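Local coordinates for protein oxalate biosynthetic component 1 (Burkholderia thailandensis, PDB 5IKY) that takes part in quorum sensing-dependent oxalate production as a bifunctional enzyme, a serine hydrolase of alpha/beta-hydrolase type with an additional lyase activity, at residues 999-1002 with 1003-1006; 695-698 with 699-703; 971-974 with 975-978. One frame throughout, in Å; residues are numbered along the deposited sequence.

Contact 1: 999-1002 with 1003-1006; sequences RSLA and GTTS
The C-terminal turn of the short helix 998-1002 runs directly into the loop 1003-1006, and the two are tied together by Thr1004, whose side chain and backbone both reach back into the turn. Thr1004 OG1 donates to Ser1000 O over 2.8 Å, a side-chain-to-backbone bond spanning four residues. At the acceptor the approach is only modestly tilted, the hydroxyl oxygen lying 25° from the carbonyl plane. The first torsion of Thr1004 (chi1 51°) accounts for this: OG1 sits between its own backbone N and carbonyl carbon and faces the helix end, while the methyl CG2 lies anti to the carbonyl carbon and still comes within 3.3 Å of Ser1000 O. Hydroxyl and methyl therefore both border the same carbonyl oxygen.

The backbone adds a second tie. Thr1004 N binds Leu1001 O at 3.1 Å with a fairly straight N-H...O angle of 161°, but the donor stands well above the carbonyl plane, away from the lone pairs. This bond has the i to i+3 spacing of a 3-10-type turn. Gly1003 N is shared between Arg999 O (3.3 Å) and Ser1000 O (3.2 Å), and both bonds are weak. Ser1000 O thus receives one short bond from Thr1004 OG1 and a weak one from Gly1003 N.

The Ser1000 hydroxyl itself turns elsewhere, bonding to Asp997 just ahead of the helix. Around the turn, Arg710 donates to Leu1001 O and Ser1006 O, and Gln711 to Thr1005 O. Helix 715-734 reaches Ala1002 O through Tyr715, and helix 849-860 reaches Gly1003 O through Asn860, so neighbouring elements engage several carbonyls of the turn.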
ATOM      1  N   ARG A 999      -3.923  -6.615  14.435  1.00 69.20           N
ATOM      2  CA  ARG A 999      -4.571  -6.698  15.739  1.00 77.30           C
ATOM      3  C   ARG A 999      -3.850  -5.812  16.748  1.00 70.04           C
ATOM      4  O   ARG A 999      -4.490  -5.185  17.597  1.00 68.08           O
ATOM      5  CB  ARG A 999      -4.629  -8.138  16.244  1.00 73.95           C
ATOM      6  CG  ARG A 999      -5.702  -8.346  17.303  1.00 89.50           C
ATOM      7  CD  ARG A 999      -5.656  -9.734  17.924  1.00100.72           C
ATOM      8  NE  ARG A 999      -6.667  -9.872  18.970  1.00109.42           N
ATOM      9  CZ  ARG A 999      -6.600 -10.740  19.973  1.00111.24           C
ATOM     10  NH1 ARG A 999      -5.562 -11.558  20.079  1.00110.40           N
ATOM     11  NH2 ARG A 999      -7.572 -10.789  20.874  1.00119.49           N
ATOM     12  N   SER A1000      -2.523  -5.755  16.649  1.00 53.29           N
ATOM     13  CA  SER A1000      -1.743  -4.841  17.473  1.00 58.90           C
ATOM     14  C   SER A1000      -1.951  -3.399  17.029  1.00 62.58           C
ATOM     15  O   SER A1000      -2.003  -2.492  17.858  1.00 58.77           O
ATOM     16  CB  SER A1000      -0.258  -5.192  17.422  1.00 66.68           C
ATOM     17  OG  SER A1000      -0.001  -6.432  18.058  1.00 76.45           O
ATOM     18  N   LEU A1001      -2.065  -3.193  15.720  1.00 67.12           N
ATOM     19  CA  LEU A1001      -2.314  -1.862  15.180  1.00 69.68           C
ATOM     20  C   LEU A1001      -3.658  -1.320  15.648  1.00 64.33           C
ATOM     21  O   LEU A1001      -3.752  -0.181  16.100  1.00 60.69           O
ATOM     22  CB  LEU A1001      -2.263  -1.875  13.654  1.00 66.91           C
ATOM     23  CG  LEU A1001      -0.965  -1.369  13.023  1.00 74.67           C
ATOM     24  CD1 LEU A1001      -1.128  -1.257  11.524  1.00 86.54           C
ATOM     25  CD2 LEU A1001      -0.566  -0.033  13.615  1.00 57.67           C
ATOM     26  N   ALA A1002      -4.693  -2.149  15.542  1.00 52.81           N
ATOM     27  CA  ALA A1002      -6.039  -1.756  15.946  1.00 55.15           C
ATOM     28  C   ALA A1002      -6.110  -1.436  17.437  1.00 61.79           C
ATOM     29  O   ALA A1002      -6.981  -0.686  17.879  1.00 67.24           O
ATOM     30  CB  ALA A1002      -7.037  -2.853  15.596  1.00 46.14           C
ATOM     31  N   GLY A1003      -5.190  -2.004  18.208  1.00 60.77           N
ATOM     32  CA  GLY A1003      -5.178  -1.808  19.646  1.00 55.49           C
ATOM     33  C   GLY A1003      -4.284  -0.670  20.101  1.00 62.08           C
ATOM     34  O   GLY A1003      -4.208  -0.377  21.294  1.00 62.98           O
ATOM     35  N   THR A1004      -3.608  -0.025  19.154  1.00 54.11           N
ATOM     36  CA  THR A1004      -2.670   1.044  19.487  1.00 50.11           C
ATOM     37  C   THR A1004      -2.977   2.331  18.732  1.00 58.16           C
ATOM     38  O   THR A1004      -3.792   2.342  17.809  1.00 54.33           O
ATOM     39  CB  THR A1004      -1.220   0.632  19.190  1.00 59.42           C
ATOM     40  OG1 THR A1004      -1.132   0.120  17.853  1.00 60.42           O
ATOM     41  CG2 THR A1004      -0.766  -0.441  20.166  1.00 57.45           C
ATOM     42  N   THR A1005      -2.320   3.417  19.130  1.00 55.04           N
ATOM     43  CA  THR A1005      -2.550   4.719  18.509  1.00 60.17           C
ATOM     44  C   THR A1005      -1.245   5.411  18.131  1.00 59.56           C
ATOM     45  O   THR A1005      -1.257   6.530  17.621  1.00 71.10           O
ATOM     46  CB  THR A1005      -3.355   5.657  19.435  1.00 57.07           C
ATOM     47  OG1 THR A1005      -2.625   5.880  20.648  1.00 59.60           O
ATOM     48  CG2 THR A1005      -4.716   5.056  19.766  1.00 49.55           C
ATOM     49  N   SER A1006      -0.123   4.745  18.382  1.00 77.83           N
ATOM     50  CA  SER A1006       1.185   5.298  18.048  1.00 75.77           C
ATOM     51  C   SER A1006       1.378   5.354  16.537  1.00 75.13           C
ATOM     52  O   SER A1006       1.055   4.399  15.831  1.00 66.70           O
ATOM     53  CB  SER A1006       2.301   4.471  18.693  1.00 76.51           C
ATOM     54  OG  SER A1006       3.579   5.015  18.408  1.00 76.27           O
TER

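Contact 2: 695-698 with 699-703; sequences CRYN and SDYSN
With chi1 at 59°, the CG of Asn698 lies between its backbone N and carbonyl carbon, and a small chi2 of -15° aims OD1 at the backbone amides of Ser702 and Asn703. Two bonds grip Asn698 OD1: Ser702 N at 2.7 Å, in the carbonyl plane and on a lone pair, and Asn703 N at 2.9 Å, above that plane. The backbone of Asn698 is held as well. Asn698 O accepts from Tyr701 N (3.2 Å), closing a type I beta turn, and Asn698 N donates to Asn703 O (3.2 Å). Tyr701, at positive phi, carries the chain out of the turn.

Tyr701 then swings back so that its CD1 lies over one face of the Tyr697 ring, offset toward the rim and 3.4 Å from Tyr697 CG. The ring planes meet obliquely at 59°. At the edge of the Tyr697 ring lies Asn703 O, which also takes a CA-H...O contact from Tyr697 CA (3.5 Å).

The whole forms the connection of a small hairpin between strands 696-697 and 704-705. Its tip rests on helix 257-270, where Asn698 ND2 bonds to Leu270 O, while Tyr697 packs against Val998 of helix 998-1002.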
ATOM      1  N   CYS A 695      -7.904  -0.728  10.570  1.00 56.59           N
ATOM      2  CA  CYS A 695      -6.737  -1.552  10.262  1.00 50.09           C
ATOM      3  C   CYS A 695      -7.105  -2.847   9.535  1.00 54.02           C
ATOM      4  O   CYS A 695      -6.715  -3.940   9.942  1.00 71.27           O
ATOM      5  CB  CYS A 695      -5.967  -1.860  11.545  1.00 55.13           C
ATOM      6  SG  CYS A 695      -5.478  -0.376  12.449  1.00 64.77           S
ATOM      7  N   ARG A 696      -7.859  -2.698   8.451  1.00 56.54           N
ATOM      8  CA  ARG A 696      -8.250  -3.807   7.591  1.00 47.53           C
ATOM      9  C   ARG A 696      -7.105  -4.249   6.682  1.00 61.16           C
ATOM     10  O   ARG A 696      -6.175  -3.485   6.423  1.00 67.86           O
ATOM     11  CB  ARG A 696      -9.445  -3.400   6.726  1.00 57.48           C
ATOM     12  CG  ARG A 696     -10.796  -3.903   7.171  1.00 74.23           C
ATOM     13  CD  ARG A 696     -11.863  -3.399   6.206  1.00 89.13           C
ATOM     14  NE  ARG A 696     -11.471  -3.609   4.813  1.00 99.33           N
ATOM     15  CZ  ARG A 696     -11.550  -2.684   3.859  1.00 85.41           C
ATOM     16  NH1 ARG A 696     -12.013  -1.473   4.139  1.00 82.88           N
ATOM     17  NH2 ARG A 696     -11.168  -2.970   2.622  1.00 72.56           N
ATOM     18  N   TYR A 697      -7.182  -5.483   6.192  1.00 55.96           N
ATOM     19  CA  TYR A 697      -6.342  -5.909   5.080  1.00 54.91           C
ATOM     20  C   TYR A 697      -7.040  -5.555   3.778  1.00 55.78           C
ATOM     21  O   TYR A 697      -8.267  -5.466   3.731  1.00 53.30           O
ATOM     22  CB  TYR A 697      -6.074  -7.417   5.116  1.00 42.98           C
ATOM     23  CG  TYR A 697      -5.046  -7.869   6.124  1.00 53.53           C
ATOM     24  CD1 TYR A 697      -3.708  -7.526   5.984  1.00 59.93           C
ATOM     25  CD2 TYR A 697      -5.410  -8.666   7.201  1.00 51.35           C
ATOM     26  CE1 TYR A 697      -2.763  -7.948   6.904  1.00 56.76           C
ATOM     27  CE2 TYR A 697      -4.476  -9.093   8.122  1.00 56.51           C
ATOM     28  CZ  TYR A 697      -3.155  -8.732   7.971  1.00 55.94           C
ATOM     29  OH  TYR A 697      -2.228  -9.160   8.893  1.00 71.86           O
ATOM     30  N   ASN A 698      -6.266  -5.357   2.717  1.00 47.84           N
ATOM     31  CA  ASN A 698      -6.849  -5.299   1.386  1.00 57.86           C
ATOM     32  C   ASN A 698      -7.115  -6.731   0.918  1.00 57.66           C
ATOM     33  O   ASN A 698      -6.804  -7.683   1.633  1.00 67.00           O
ATOM     34  CB  ASN A 698      -5.943  -4.542   0.413  1.00 48.82           C
ATOM     35  CG  ASN A 698      -4.567  -5.161   0.288  1.00 61.55           C
ATOM     36  OD1 ASN A 698      -4.164  -5.988   1.107  1.00 67.20           O
ATOM     37  ND2 ASN A 698      -3.830  -4.748  -0.735  1.00 48.30           N
ATOM     38  N   SER A 699      -7.687  -6.880  -0.272  1.00 52.35           N
ATOM     39  CA  SER A 699      -8.230  -8.163  -0.713  1.00 53.35           C
ATOM     40  C   SER A 699      -7.236  -9.331  -0.715  1.00 60.28           C
ATOM     41  O   SER A 699      -7.621 -10.466  -0.438  1.00 73.14           O
ATOM     42  CB  SER A 699      -8.837  -8.009  -2.109  1.00 54.14           C
ATOM     43  OG  SER A 699      -7.899  -7.464  -3.019  1.00 65.93           O
ATOM     44  N   ASP A 700      -5.968  -9.065  -1.012  1.00 53.18           N
ATOM     45  CA  ASP A 700      -4.986 -10.146  -1.100  1.00 54.68           C
ATOM     46  C   ASP A 700      -3.847 -10.014  -0.086  1.00 59.97           C
ATOM     47  O   ASP A 700      -2.764 -10.573  -0.280  1.00 67.14           O
ATOM     48  CB  ASP A 700      -4.417 -10.226  -2.519  1.00 48.14           C
ATOM     49  CG  ASP A 700      -3.500  -9.070  -2.847  1.00 61.08           C
ATOM     50  OD1 ASP A 700      -3.609  -8.013  -2.191  1.00 67.07           O
ATOM     51  OD2 ASP A 700      -2.666  -9.213  -3.765  1.00 75.19           O
ATOM     52  N   TYR A 701      -4.102  -9.266   0.984  1.00 53.94           N
ATOM     53  CA  TYR A 701      -3.155  -9.104   2.088  1.00 61.28           C
ATOM     54  C   TYR A 701      -1.836  -8.479   1.636  1.00 63.40           C
ATOM     55  O   TYR A 701      -0.762  -8.880   2.085  1.00 75.28           O
ATOM     56  CB  TYR A 701      -2.905 -10.456   2.770  1.00 63.26           C
ATOM     57  CG  TYR A 701      -4.178 -11.093   3.280  1.00 64.13           C
ATOM     58  CD1 TYR A 701      -4.656 -10.811   4.552  1.00 70.27           C
ATOM     59  CD2 TYR A 701      -4.915 -11.962   2.483  1.00 67.19           C
ATOM     60  CE1 TYR A 701      -5.825 -11.376   5.019  1.00 50.73           C
ATOM     61  CE2 TYR A 701      -6.085 -12.535   2.944  1.00 63.34           C
ATOM     62  CZ  TYR A 701      -6.534 -12.238   4.213  1.00 58.90           C
ATOM     63  OH  TYR A 701      -7.696 -12.806   4.681  1.00 80.59           O
ATOM     64  N   SER A 702      -1.934  -7.487   0.753  1.00 64.04           N
ATOM     65  CA  SER A 702      -0.769  -6.756   0.261  1.00 52.33           C
ATOM     66  C   SER A 702      -0.504  -5.508   1.090  1.00 53.50           C
ATOM     67  O   SER A 702       0.590  -4.947   1.054  1.00 64.58           O
ATOM     68  CB  SER A 702      -0.962  -6.351  -1.204  1.00 47.87           C
ATOM     69  OG  SER A 702      -1.250  -7.468  -2.019  1.00 87.41           O
ATOM     70  N   ASN A 703      -1.517  -5.067   1.826  1.00 55.63           N
ATOM     71  CA  ASN A 703      -1.448  -3.782   2.503  1.00 63.29           C
ATOM     72  C   ASN A 703      -2.455  -3.684   3.645  1.00 60.99           C
ATOM     73  O   ASN A 703      -3.372  -4.501   3.749  1.00 57.45           O
ATOM     74  CB  ASN A 703      -1.682  -2.654   1.493  1.00 40.89           C
ATOM     75  CG  ASN A 703      -1.171  -1.312   1.977  1.00 47.58           C
ATOM     76  OD1 ASN A 703      -0.257  -1.239   2.799  1.00 63.87           O
ATOM     77  ND2 ASN A 703      -1.767  -0.237   1.470  1.00 59.47           N
TER

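Contact 3: 971-974 with 975-978; sequences LVSF and GSAA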
ATOM      1  N   LEU A 971      11.298  -4.817  30.462  1.00 83.57           N
ATOM      2  CA  LEU A 971      10.211  -5.332  29.636  1.00 90.18           C
ATOM      3  C   LEU A 971      10.575  -5.426  28.158  1.00 90.28           C
ATOM      4  O   LEU A 971      11.020  -4.451  27.552  1.00 89.47           O
ATOM      5  CB  LEU A 971       8.972  -4.454  29.796  1.00100.22           C
ATOM      6  CG  LEU A 971       7.727  -5.123  30.372  1.00103.59           C
ATOM      7  CD1 LEU A 971       6.630  -4.090  30.538  1.00110.02           C
ATOM      8  CD2 LEU A 971       7.270  -6.257  29.470  1.00 99.28           C
ATOM      9  N   VAL A 972      10.376  -6.606  27.582  1.00 82.70           N
ATOM     10  CA  VAL A 972      10.526  -6.791  26.145  1.00 81.68           C
ATOM     11  C   VAL A 972       9.200  -7.263  25.557  1.00 80.13           C
ATOM     12  O   VAL A 972       8.741  -8.369  25.845  1.00 81.04           O
ATOM     13  CB  VAL A 972      11.632  -7.807  25.805  1.00 87.75           C
ATOM     14  CG1 VAL A 972      11.728  -7.994  24.298  1.00 70.46           C
ATOM     15  CG2 VAL A 972      12.966  -7.356  26.382  1.00 81.83           C
ATOM     16  N   SER A 973       8.585  -6.417  24.739  1.00 77.56           N
ATOM     17  CA  SER A 973       7.258  -6.702  24.207  1.00 77.01           C
ATOM     18  C   SER A 973       7.286  -6.970  22.705  1.00 72.03           C
ATOM     19  O   SER A 973       7.754  -6.142  21.923  1.00 76.72           O
ATOM     20  CB  SER A 973       6.306  -5.540  24.515  1.00 77.61           C
ATOM     21  OG  SER A 973       4.990  -5.818  24.069  1.00 74.70           O
ATOM     22  N   PHE A 974       6.783  -8.135  22.310  1.00 68.13           N
ATOM     23  CA  PHE A 974       6.629  -8.469  20.899  1.00 68.87           C
ATOM     24  C   PHE A 974       5.164  -8.358  20.500  1.00 77.63           C
ATOM     25  O   PHE A 974       4.314  -9.099  20.999  1.00 76.10           O
ATOM     26  CB  PHE A 974       7.157  -9.875  20.607  1.00 81.00           C
ATOM     27  CG  PHE A 974       8.645 -10.006  20.751  1.00 84.14           C
ATOM     28  CD1 PHE A 974       9.207 -10.411  21.953  1.00 66.65           C
ATOM     29  CD2 PHE A 974       9.484  -9.723  19.686  1.00 80.56           C
ATOM     30  CE1 PHE A 974      10.577 -10.531  22.088  1.00 73.22           C
ATOM     31  CE2 PHE A 974      10.855  -9.841  19.815  1.00 85.16           C
ATOM     32  CZ  PHE A 974      11.403 -10.246  21.017  1.00 79.74           C
ATOM     33  N   GLY A 975       4.873  -7.426  19.598  1.00 76.86           N
ATOM     34  CA  GLY A 975       3.507  -7.171  19.187  1.00 66.25           C
ATOM     35  C   GLY A 975       2.705  -6.535  20.305  1.00 69.75           C
ATOM     36  O   GLY A 975       1.807  -7.160  20.870  1.00 70.43           O
ATOM     37  N   SER A 976       3.033  -5.290  20.632  1.00 64.73           N
ATOM     38  CA  SER A 976       2.306  -4.555  21.659  1.00 61.61           C
ATOM     39  C   SER A 976       0.920  -4.163  21.160  1.00 59.78           C
ATOM     40  O   SER A 976       0.785  -3.349  20.247  1.00 65.24           O
ATOM     41  CB  SER A 976       3.087  -3.314  22.090  1.00 62.69           C
ATOM     42  OG  SER A 976       4.355  -3.669  22.607  1.00 68.60           O
ATOM     43  N   ALA A 977      -0.107  -4.751  21.765  1.00 59.20           N
ATOM     44  CA  ALA A 977      -1.484  -4.540  21.333  1.00 65.31           C
ATOM     45  C   ALA A 977      -2.175  -3.454  22.154  1.00 64.03           C
ATOM     46  O   ALA A 977      -3.391  -3.276  22.072  1.00 67.54           O
ATOM     47  CB  ALA A 977      -2.265  -5.841  21.417  1.00 53.61           C
ATOM     48  N   ALA A 978      -1.389  -2.730  22.944  1.00 61.89           N
ATOM     49  CA  ALA A 978      -1.907  -1.635  23.752  1.00 67.20           C
ATOM     50  C   ALA A 978      -0.901  -0.494  23.775  1.00 68.29           C
ATOM     51  O   ALA A 978       0.297  -0.714  23.598  1.00 69.91           O
ATOM     52  CB  ALA A 978      -2.218  -2.109  25.166  1.00 55.14           C
TER
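Ser973 and Ser976 meet hydroxyl to hydroxyl: Ser973 OG donates to Ser976 OG over 2.7 Å. The two side chains meet at their ends, with Ser976 OG also near Ser973 CB, at 3.3 Å. Each serine contributes through its own torsion. In Ser973 the hydroxyl extends opposite the backbone N (chi1 -177°), whereas in Ser976 it is turned back beside the backbone N (chi1 -60°), and the two ends converge across the bend in the chain.

The direction of the bond fits the next shell: Ser976 OG is hydrogen-bonded to Asp991 OD1 on the adjacent strand 988-992, and Thr993 OG1 is hydrogen-bonded to Ser976 N, which helps hold the backbone there. A short hydrogen-bonded chain thus runs from Ser973 through Ser976 to a carboxylate. Both serines are buried, and this chain satisfies their hydroxyls away from solvent.

Between the serines the chain bends sharply at Phe974-Gly975. Gly975 has positive phi and psi, both 69°, which breaks the extended course of strand 969-976. Phe974 O is hydrogen-bonded to His934 ND1 on strand 929-935, while its ring packs on Ile1071, Tyr1074 and Leu1075 of helix 1071-1076.

Strand 969-976 lies between strands 929-935 and 988-992, parallel to both. The bend lies near the C-terminal end of this inner strand of a mixed sheet, an arrangement consistent with the alpha/beta-hydrolase family of the region; loops following the strands at that end commonly carry catalytic residues in this fold, though the geometry here implies no such role for the two serines.

Along the chain the order is contact 2, contact 3, contact 1. Contacts 1 and 3 belong to the C-terminal alpha/beta-hydrolase family region, with centres about 11 Å apart; they touch directly, Thr1004 CG2 lying 3.3 Å from Ser976 O. The turn after helix 998-1002 thus packs on the bend in strand 969-976. Contact 2 lies in the cap-domain family region, its centre about 16 Å from that of contact 1, and meets it where Cys695 SG lies 3.7 Å from Leu1001 CB. Contacts 2 and 3 do not touch, their centres being about 23 Å apart. Contact 1 thus lies between the cap-family and hydrolase-family elements, touching both.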